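Local atomic coordinates of neutral ceramidase (Pseudomonas aeruginosa, PDB entry 2ZWS), a protein that hydrolyses the N-acyl linkage of ceramides to give sphingosine and free fatty acid, and also catalyses the reverse synthesis, using a bound zinc ion. Residues A[523-536]-A[631-643]. Sequence-based numbering, arbitrary orientation.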
ATOM      1  N   PHE A 523     -29.467  -2.316 -19.544  1.00 18.74           N
ATOM      2  CA  PHE A 523     -28.125  -2.447 -18.967  1.00 18.56           C
ATOM      3  C   PHE A 523     -27.277  -3.330 -19.884  1.00 18.25           C
ATOM      4  O   PHE A 523     -27.744  -4.357 -20.351  1.00 19.21           O
ATOM      5  CB  PHE A 523     -28.180  -3.084 -17.573  1.00 17.81           C
ATOM      6  CG  PHE A 523     -28.776  -2.214 -16.520  1.00 17.92           C
ATOM      7  CD1 PHE A 523     -28.201  -0.995 -16.194  1.00 16.49           C
ATOM      8  CD2 PHE A 523     -29.919  -2.620 -15.823  1.00 16.91           C
ATOM      9  CE1 PHE A 523     -28.766  -0.176 -15.218  1.00 18.19           C
ATOM     10  CE2 PHE A 523     -30.490  -1.805 -14.843  1.00 18.03           C
ATOM     11  CZ  PHE A 523     -29.891  -0.593 -14.523  1.00 18.44           C
ATOM     12  N   GLY A 524     -26.019  -2.969 -20.128  1.00 18.40           N
ATOM     13  CA  GLY A 524     -25.158  -3.767 -21.015  1.00 17.90           C
ATOM     14  C   GLY A 524     -25.188  -3.374 -22.492  1.00 18.19           C
ATOM     15  O   GLY A 524     -24.340  -3.809 -23.284  1.00 18.16           O
ATOM     16  N   ASP A 525     -26.141  -2.522 -22.872  1.00 18.84           N
ATOM     17  CA  ASP A 525     -26.192  -2.056 -24.250  1.00 19.37           C
ATOM     18  C   ASP A 525     -24.918  -1.273 -24.587  1.00 19.10           C
ATOM     19  O   ASP A 525     -24.382  -0.531 -23.758  1.00 18.65           O
ATOM     20  CB  ASP A 525     -27.432  -1.182 -24.487  1.00 19.44           C
ATOM     21  CG  ASP A 525     -28.715  -1.998 -24.700  1.00 22.10           C
ATOM     22  OD1 ASP A 525     -28.677  -3.260 -24.648  1.00 24.75           O
ATOM     23  OD2 ASP A 525     -29.766  -1.354 -24.929  1.00 23.96           O
ATOM     24  N   VAL A 526     -24.430  -1.450 -25.807  1.00 18.86           N
ATOM     25  CA  VAL A 526     -23.250  -0.725 -26.279  1.00 18.37           C
ATOM     26  C   VAL A 526     -23.617   0.701 -26.720  1.00 18.98           C
ATOM     27  O   VAL A 526     -24.454   0.894 -27.629  1.00 20.02           O
ATOM     28  CB  VAL A 526     -22.502  -1.480 -27.394  1.00 18.66           C
ATOM     29  CG1 VAL A 526     -21.296  -0.682 -27.857  1.00 19.48           C
ATOM     30  CG2 VAL A 526     -22.053  -2.831 -26.879  1.00 18.81           C
ATOM     31  N   LEU A 527     -22.978   1.680 -26.080  1.00 18.13           N
ATOM     32  CA  LEU A 527     -23.121   3.091 -26.414  1.00 18.20           C
ATOM     33  C   LEU A 527     -22.136   3.551 -27.480  1.00 18.92           C
ATOM     34  O   LEU A 527     -22.448   4.448 -28.275  1.00 19.28           O
ATOM     35  CB  LEU A 527     -22.968   3.957 -25.160  1.00 18.05           C
ATOM     36  CG  LEU A 527     -24.007   3.711 -24.050  1.00 16.38           C
ATOM     37  CD1 LEU A 527     -23.572   4.399 -22.750  1.00 15.65           C
ATOM     38  CD2 LEU A 527     -25.390   4.245 -24.515  1.00 17.89           C
ATOM     39  N   GLN A 528     -20.937   2.968 -27.464  1.00 18.29           N
ATOM     40  CA  GLN A 528     -19.896   3.292 -28.430  1.00 18.23           C
ATOM     41  C   GLN A 528     -19.219   2.008 -28.863  1.00 17.88           C
ATOM     42  O   GLN A 528     -18.554   1.363 -28.043  1.00 16.63           O
ATOM     43  CB  GLN A 528     -18.849   4.228 -27.827  1.00 18.72           C
ATOM     44  CG  GLN A 528     -17.717   4.575 -28.798  1.00 20.03           C
ATOM     45  CD  GLN A 528     -16.899   5.739 -28.313  1.00 24.87           C
ATOM     46  OE1 GLN A 528     -17.426   6.668 -27.704  1.00 28.91           O
ATOM     47  NE2 GLN A 528     -15.606   5.708 -28.584  1.00 26.29           N
ATOM     48  N   GLN A 529     -19.424   1.635 -30.123  1.00 18.20           N
ATOM     49  CA  GLN A 529     -18.785   0.463 -30.707  1.00 18.06           C
ATOM     50  C   GLN A 529     -17.364   0.801 -31.119  1.00 18.33           C
ATOM     51  O   GLN A 529     -17.054   1.956 -31.396  1.00 18.63           O
ATOM     52  CB  GLN A 529     -19.582  -0.046 -31.929  1.00 18.56           C
ATOM     53  CG  GLN A 529     -20.972  -0.588 -31.579  1.00 19.02           C
ATOM     54  CD  GLN A 529     -20.983  -2.015 -31.035  1.00 20.84           C
ATOM     55  OE1 GLN A 529     -19.933  -2.610 -30.785  1.00 20.07           O
ATOM     56  NE2 GLN A 529     -22.195  -2.558 -30.816  1.00 19.97           N
ATOM     57  N   PRO A 530     -16.492  -0.225 -31.181  1.00 19.21           N
ATOM     58  CA  PRO A 530     -15.143  -0.014 -31.696  1.00 19.87           C
ATOM     59  C   PRO A 530     -15.179   0.246 -33.199  1.00 21.10           C
ATOM     60  O   PRO A 530     -16.142  -0.161 -33.870  1.00 21.05           O
ATOM     61  CB  PRO A 530     -14.470  -1.361 -31.440  1.00 19.99           C
ATOM     62  CG  PRO A 530     -15.608  -2.355 -31.466  1.00 18.92           C
ATOM     63  CD  PRO A 530     -16.739  -1.638 -30.824  1.00 19.20           C
ATOM     64  N   ARG A 531     -14.135   0.904 -33.699  0.50 21.11           N
ATOM     65  CA  ARG A 531     -13.910   1.081 -35.133  0.50 21.47           C
ATOM     66  C   ARG A 531     -13.758  -0.291 -35.819  0.50 22.24           C
ATOM     67  O   ARG A 531     -13.650  -1.321 -35.141  0.50 21.67           O
ATOM     68  CB  ARG A 531     -12.668   1.948 -35.370  0.50 21.25           C
ATOM     69  CG  ARG A 531     -12.836   3.440 -35.011  0.50 20.78           C
ATOM     70  CD  ARG A 531     -11.745   4.290 -35.684  0.50 23.36           C
ATOM     71  NE  ARG A 531     -10.567   4.510 -34.835  0.50 18.56           N
ATOM     72  CZ  ARG A 531      -9.397   3.875 -34.953  0.50 32.33           C
ATOM     73  NH1 ARG A 531      -8.406   4.183 -34.130  0.50 18.97           N
ATOM     74  NH2 ARG A 531      -9.203   2.946 -35.887  0.50 20.29           N
ATOM     75  N   GLU A 532     -13.762  -0.309 -37.155  1.00 23.14           N
ATOM     76  CA  GLU A 532     -13.551  -1.554 -37.907  1.00 24.55           C
ATOM     77  C   GLU A 532     -12.211  -2.220 -37.626  1.00 23.58           C
ATOM     78  O   GLU A 532     -12.143  -3.435 -37.465  1.00 23.99           O
ATOM     79  CB  GLU A 532     -13.692  -1.302 -39.419  1.00 24.34           C
ATOM     80  CG  GLU A 532     -13.800  -2.565 -40.274  1.00 27.71           C
ATOM     81  CD  GLU A 532     -13.823  -2.251 -41.765  1.00 28.07           C
ATOM     82  OE1 GLU A 532     -14.029  -1.074 -42.121  1.00 32.80           O
ATOM     83  OE2 GLU A 532     -13.628  -3.180 -42.580  1.00 34.00           O
ATOM     84  N   SER A 533     -11.153  -1.417 -37.577  1.00 23.27           N
ATOM     85  CA  SER A 533      -9.794  -1.954 -37.455  1.00 23.93           C
ATOM     86  C   SER A 533      -8.865  -0.990 -36.729  1.00 23.09           C
ATOM     87  O   SER A 533      -9.102   0.225 -36.701  1.00 23.35           O
ATOM     88  CB  SER A 533      -9.221  -2.270 -38.845  1.00 24.04           C
ATOM     89  OG  SER A 533      -8.878  -1.069 -39.541  1.00 26.22           O
ATOM     90  N   TYR A 534      -7.806  -1.549 -36.140  1.00 22.68           N
ATOM     91  CA  TYR A 534      -6.799  -0.780 -35.413  1.00 22.73           C
ATOM     92  C   TYR A 534      -5.433  -1.365 -35.693  1.00 23.30           C
ATOM     93  O   TYR A 534      -5.329  -2.504 -36.147  1.00 23.37           O
ATOM     94  CB  TYR A 534      -7.034  -0.856 -33.892  1.00 22.19           C
ATOM     95  CG  TYR A 534      -8.348  -0.274 -33.411  1.00 20.58           C
ATOM     96  CD1 TYR A 534      -9.519  -1.025 -33.431  1.00 20.76           C
ATOM     97  CD2 TYR A 534      -8.405   1.012 -32.914  1.00 19.81           C
ATOM     98  CE1 TYR A 534     -10.730  -0.489 -32.974  1.00 20.20           C
ATOM     99  CE2 TYR A 534      -9.610   1.554 -32.454  1.00 20.28           C
ATOM    100  CZ  TYR A 534     -10.751   0.801 -32.490  1.00 19.80           C
ATOM    101  OH  TYR A 534     -11.938   1.317 -32.049  1.00 20.60           O
ATOM    102  N   ARG A 535      -4.402  -0.580 -35.399  1.00 24.40           N
ATOM    103  CA  ARG A 535      -3.009  -1.009 -35.497  1.00 26.06           C
ATOM    104  C   ARG A 535      -2.408  -1.058 -34.096  1.00 25.98           C
ATOM    105  O   ARG A 535      -2.910  -0.418 -33.169  1.00 25.28           O
ATOM    106  CB  ARG A 535      -2.196  -0.020 -36.334  1.00 26.71           C
ATOM    107  CG  ARG A 535      -2.781   0.246 -37.712  1.00 29.41           C
ATOM    108  CD  ARG A 535      -1.722   0.735 -38.675  1.00 38.92           C
ATOM    109  NE  ARG A 535      -2.172   0.597 -40.063  1.00 33.40           N
ATOM    110  CZ  ARG A 535      -1.972  -0.483 -40.819  1.00 46.72           C
ATOM    111  NH1 ARG A 535      -1.310  -1.535 -40.336  1.00 37.33           N
ATOM    112  NH2 ARG A 535      -2.425  -0.509 -42.069  1.00 38.63           N
ATOM    113  N   ILE A 536      -1.314  -1.795 -33.950  1.00 25.92           N
ATOM    114  CA  ILE A 536      -0.586  -1.804 -32.692  1.00 26.30           C
ATOM    115  C   ILE A 536      -0.205  -0.364 -32.328  1.00 25.58           C
ATOM    116  O   ILE A 536       0.246   0.412 -33.187  1.00 25.61           O
ATOM    117  CB  ILE A 536       0.645  -2.740 -32.750  1.00 26.56           C
ATOM    118  CG1 ILE A 536       0.177  -4.200 -32.739  1.00 27.38           C
ATOM    119  CG2 ILE A 536       1.563  -2.476 -31.567  1.00 26.83           C
ATOM    120  CD1 ILE A 536       1.300  -5.242 -32.947  1.00 27.94           C
ATOM    121  N   GLU A 631     -26.640  -8.988 -11.724  1.00 19.52           N
ATOM    122  CA  GLU A 631     -25.558  -8.991 -12.696  0.50 19.92           C
ATOM    123  C   GLU A 631     -26.027  -8.424 -14.024  1.00 19.58           C
ATOM    124  O   GLU A 631     -27.095  -8.803 -14.505  1.00 20.48           O
ATOM    125  CB  GLU A 631     -25.072 -10.423 -12.925  0.50 20.38           C
ATOM    126  CG  GLU A 631     -24.020 -10.576 -14.020  0.50 21.79           C
ATOM    127  CD  GLU A 631     -22.714  -9.863 -13.693  0.50 23.25           C
ATOM    128  OE1 GLU A 631     -22.355  -9.817 -12.488  0.50 23.41           O
ATOM    129  OE2 GLU A 631     -22.045  -9.360 -14.636  0.50 20.78           O
ATOM    130  N   ILE A 632     -25.217  -7.550 -14.622  1.00 19.21           N
ATOM    131  CA  ILE A 632     -25.498  -7.025 -15.956  0.50 19.22           C
ATOM    132  C   ILE A 632     -24.243  -7.135 -16.824  1.00 19.12           C
ATOM    133  O   ILE A 632     -23.124  -7.274 -16.302  1.00 18.70           O
ATOM    134  CB  ILE A 632     -26.057  -5.573 -15.912  0.50 19.27           C
ATOM    135  CG1 ILE A 632     -25.042  -4.580 -15.320  0.50 19.22           C
ATOM    136  CG2 ILE A 632     -27.363  -5.523 -15.115  0.50 19.45           C
ATOM    137  CD1 ILE A 632     -24.254  -3.791 -16.358  0.50 16.80           C
ATOM    138  N   GLY A 633     -24.411  -7.082 -18.139  1.00 18.91           N
ATOM    139  CA  GLY A 633     -23.259  -7.214 -19.013  1.00 19.06           C
ATOM    140  C   GLY A 633     -23.575  -7.041 -20.468  1.00 19.86           C
ATOM    141  O   GLY A 633     -24.746  -7.037 -20.849  1.00 19.44           O
ATOM    142  N   GLY A 634     -22.530  -6.926 -21.275  1.00 19.67           N
ATOM    143  CA  GLY A 634     -22.681  -6.707 -22.714  1.00 20.45           C
ATOM    144  C   GLY A 634     -21.369  -6.944 -23.426  1.00 20.38           C
ATOM    145  O   GLY A 634     -20.309  -6.949 -22.800  1.00 19.84           O
ATOM    146  N   SER A 635     -21.434  -7.116 -24.741  1.00 20.72           N
ATOM    147  CA  SER A 635     -20.246  -7.330 -25.567  1.00 20.55           C
ATOM    148  C   SER A 635     -20.307  -6.466 -26.812  1.00 20.39           C
ATOM    149  O   SER A 635     -21.384  -6.303 -27.385  1.00 20.38           O
ATOM    150  CB  SER A 635     -20.118  -8.795 -25.968  1.00 21.36           C
ATOM    151  OG  SER A 635     -19.728  -9.596 -24.861  1.00 24.12           O
ATOM    152  N   THR A 636     -19.169  -5.886 -27.202  1.00 19.92           N
ATOM    153  CA  THR A 636     -19.098  -5.101 -28.439  1.00 19.72           C
ATOM    154  C   THR A 636     -19.088  -6.033 -29.642  1.00 19.85           C
ATOM    155  O   THR A 636     -18.871  -7.249 -29.520  1.00 19.48           O
ATOM    156  CB  THR A 636     -17.833  -4.188 -28.540  1.00 19.45           C
ATOM    157  OG1 THR A 636     -16.661  -4.997 -28.698  1.00 19.40           O
ATOM    158  CG2 THR A 636     -17.682  -3.303 -27.310  1.00 19.54           C
ATOM    159  N   ARG A 637     -19.325  -5.457 -30.813  1.00 20.47           N
ATOM    160  CA  ARG A 637     -19.042  -6.163 -32.051  1.00 21.18           C
ATOM    161  C   ARG A 637     -17.531  -6.398 -32.141  1.00 21.83           C
ATOM    162  O   ARG A 637     -16.753  -5.746 -31.433  1.00 21.54           O
ATOM    163  CB  ARG A 637     -19.537  -5.347 -33.246  1.00 21.11           C
ATOM    164  CG  ARG A 637     -18.768  -4.071 -33.469  1.00 21.20           C
ATOM    165  CD  ARG A 637     -19.417  -3.260 -34.557  1.00 21.51           C
ATOM    166  NE  ARG A 637     -18.659  -2.046 -34.812  1.00 21.52           N
ATOM    167  CZ  ARG A 637     -19.173  -0.953 -35.359  1.00 22.79           C
ATOM    168  NH1 ARG A 637     -20.456  -0.916 -35.693  1.00 24.56           N
ATOM    169  NH2 ARG A 637     -18.407   0.106 -35.561  1.00 23.74           N
ATOM    170  N   SER A 638     -17.104  -7.330 -32.989  1.00 22.35           N
ATOM    171  CA  SER A 638     -15.673  -7.530 -33.181  1.00 22.83           C
ATOM    172  C   SER A 638     -14.994  -6.380 -33.939  1.00 22.94           C
ATOM    173  O   SER A 638     -15.642  -5.629 -34.684  1.00 23.14           O
ATOM    174  CB  SER A 638     -15.398  -8.860 -33.886  1.00 23.60           C
ATOM    175  OG  SER A 638     -15.789  -8.761 -35.242  1.00 24.39           O
ATOM    176  N   PHE A 639     -13.684  -6.248 -33.729  1.00 22.86           N
ATOM    177  CA  PHE A 639     -12.815  -5.350 -34.492  1.00 23.04           C
ATOM    178  C   PHE A 639     -11.545  -6.110 -34.843  1.00 24.05           C
ATOM    179  O   PHE A 639     -11.247  -7.137 -34.216  1.00 22.92           O
ATOM    180  CB  PHE A 639     -12.500  -4.056 -33.713  1.00 22.38           C
ATOM    181  CG  PHE A 639     -11.836  -4.286 -32.373  1.00 21.39           C
ATOM    182  CD1 PHE A 639     -12.603  -4.509 -31.243  1.00 21.36           C
ATOM    183  CD2 PHE A 639     -10.448  -4.277 -32.253  1.00 21.59           C
ATOM    184  CE1 PHE A 639     -12.008  -4.736 -30.010  1.00 19.60           C
ATOM    185  CE2 PHE A 639      -9.835  -4.496 -31.002  1.00 20.93           C
ATOM    186  CZ  PHE A 639     -10.614  -4.711 -29.892  1.00 19.75           C
ATOM    187  N   GLU A 640     -10.814  -5.622 -35.843  1.00 24.72           N
ATOM    188  CA  GLU A 640      -9.604  -6.291 -36.305  1.00 26.66           C
ATOM    189  C   GLU A 640      -8.366  -5.537 -35.873  1.00 26.77           C
ATOM    190  O   GLU A 640      -8.285  -4.316 -36.022  1.00 27.25           O
ATOM    191  CB  GLU A 640      -9.602  -6.421 -37.830  1.00 26.64           C
ATOM    192  CG  GLU A 640      -8.476  -7.332 -38.343  1.00 28.31           C
ATOM    193  CD  GLU A 640      -8.568  -7.624 -39.832  1.00 28.97           C
ATOM    194  OE1 GLU A 640      -9.578  -7.259 -40.476  1.00 31.81           O
ATOM    195  OE2 GLU A 640      -7.609  -8.230 -40.356  1.00 32.74           O
ATOM    196  N   VAL A 641      -7.388  -6.271 -35.354  1.00 27.58           N
ATOM    197  CA  VAL A 641      -6.065  -5.701 -35.178  1.00 28.27           C
ATOM    198  C   VAL A 641      -5.223  -6.139 -36.373  1.00 29.04           C
ATOM    199  O   VAL A 641      -5.083  -7.344 -36.636  1.00 28.93           O
ATOM    200  CB  VAL A 641      -5.401  -6.115 -33.849  1.00 28.13           C
ATOM    201  CG1 VAL A 641      -3.990  -5.552 -33.773  1.00 28.71           C
ATOM    202  CG2 VAL A 641      -6.241  -5.624 -32.651  1.00 28.32           C
ATOM    203  N   LEU A 642      -4.710  -5.147 -37.101  1.00 30.19           N
ATOM    204  CA  LEU A 642      -3.877  -5.364 -38.290  1.00 31.30           C
ATOM    205  C   LEU A 642      -2.396  -5.348 -37.902  1.00 32.15           C
ATOM    206  O   LEU A 642      -2.028  -4.761 -36.884  1.00 32.53           O
ATOM    207  CB  LEU A 642      -4.136  -4.261 -39.325  1.00 31.41           C
ATOM    208  CG  LEU A 642      -5.575  -3.920 -39.718  1.00 31.64           C
ATOM    209  CD1 LEU A 642      -5.619  -2.682 -40.609  1.00 33.21           C
ATOM    210  CD2 LEU A 642      -6.234  -5.094 -40.407  1.00 33.10           C
ATOM    211  N   GLY A 643      -1.540  -5.989 -38.695  0.50 32.74           N
ATOM    212  CA  GLY A 643      -0.106  -5.889 -38.436  0.50 33.76           C
ATOM    213  C   GLY A 643       0.817  -6.828 -39.186  0.50 34.52           C
ATOM    214  O   GLY A 643       1.097  -6.633 -40.370  0.50 34.75           O
TER
HETATM  215  O   HOH W   1     -27.315  -6.840 -18.863  1.00 23.94           O
HETATM  216  O   HOH W   2     -24.464  -5.666 -25.484  1.00 39.08           O
HETATM  217  O   HOH W   3     -22.616  -5.324 -29.664  1.00 23.60           O
HETATM  218  O   HOH W   4     -15.815  -2.875 -35.346  1.00 20.35           O
HETATM  219  O   HOH W   5      -0.354  -2.990 -36.359  1.00 40.86           O
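Tyr534 and Phe639 meet where an edge strand of the C-terminal beta-sandwich domain joins its parallel neighbour, and they illustrate how one chain can serve both sheets of a sandwich: 526-528 borders one sheet, and after a corner 533-535 borders the other. The Tyr534 ring turns its edge to the face of Phe639 in an offset edge-to-face pair, planes 80° apart, with CD1 of Tyr534 3.6 Å from CD2 of Phe639. Phe639 reaches this place with CG between its own backbone N and carbonyl carbon, and Pro530 CB packs 3.7 Å from its CD1. Phe639 also touches Trp602 of strand 595-603 and Tyr613 of strand 611-622, one from each sheet. Beyond the tyrosine ring, its OH accepts the backbone N-H of Arg531, tying the ring to the chain just ahead of the strand.

Nearer the surface, Gln529 and Arg637 lie across one another with amide and guanidinium planes nearly parallel, 13° apart. Gln529 CB sits over the centre of the guanidinium, and a bend at chi2 brings its OE1 back to the backbone N of Arg637, 2.9 Å away. The extended arginine donates from NH2 to Pro530 O (2.8 Å), with a weak second bond from NE, which also donates to a water. Toward Gly524 the two backbones stay close, Gly524 CA and Gly634 CA 4.2 Å apart, but waters link them, one running from Phe523 O to Gly633 N. Direct parallel pairing is found at the other end, round Ser533 and Tyr534: Glu640 N donates to Glu532 O, Tyr534 N to Glu640 O, and Leu642 N to Tyr534 O, the last at 2.9 Å and almost straight (175°).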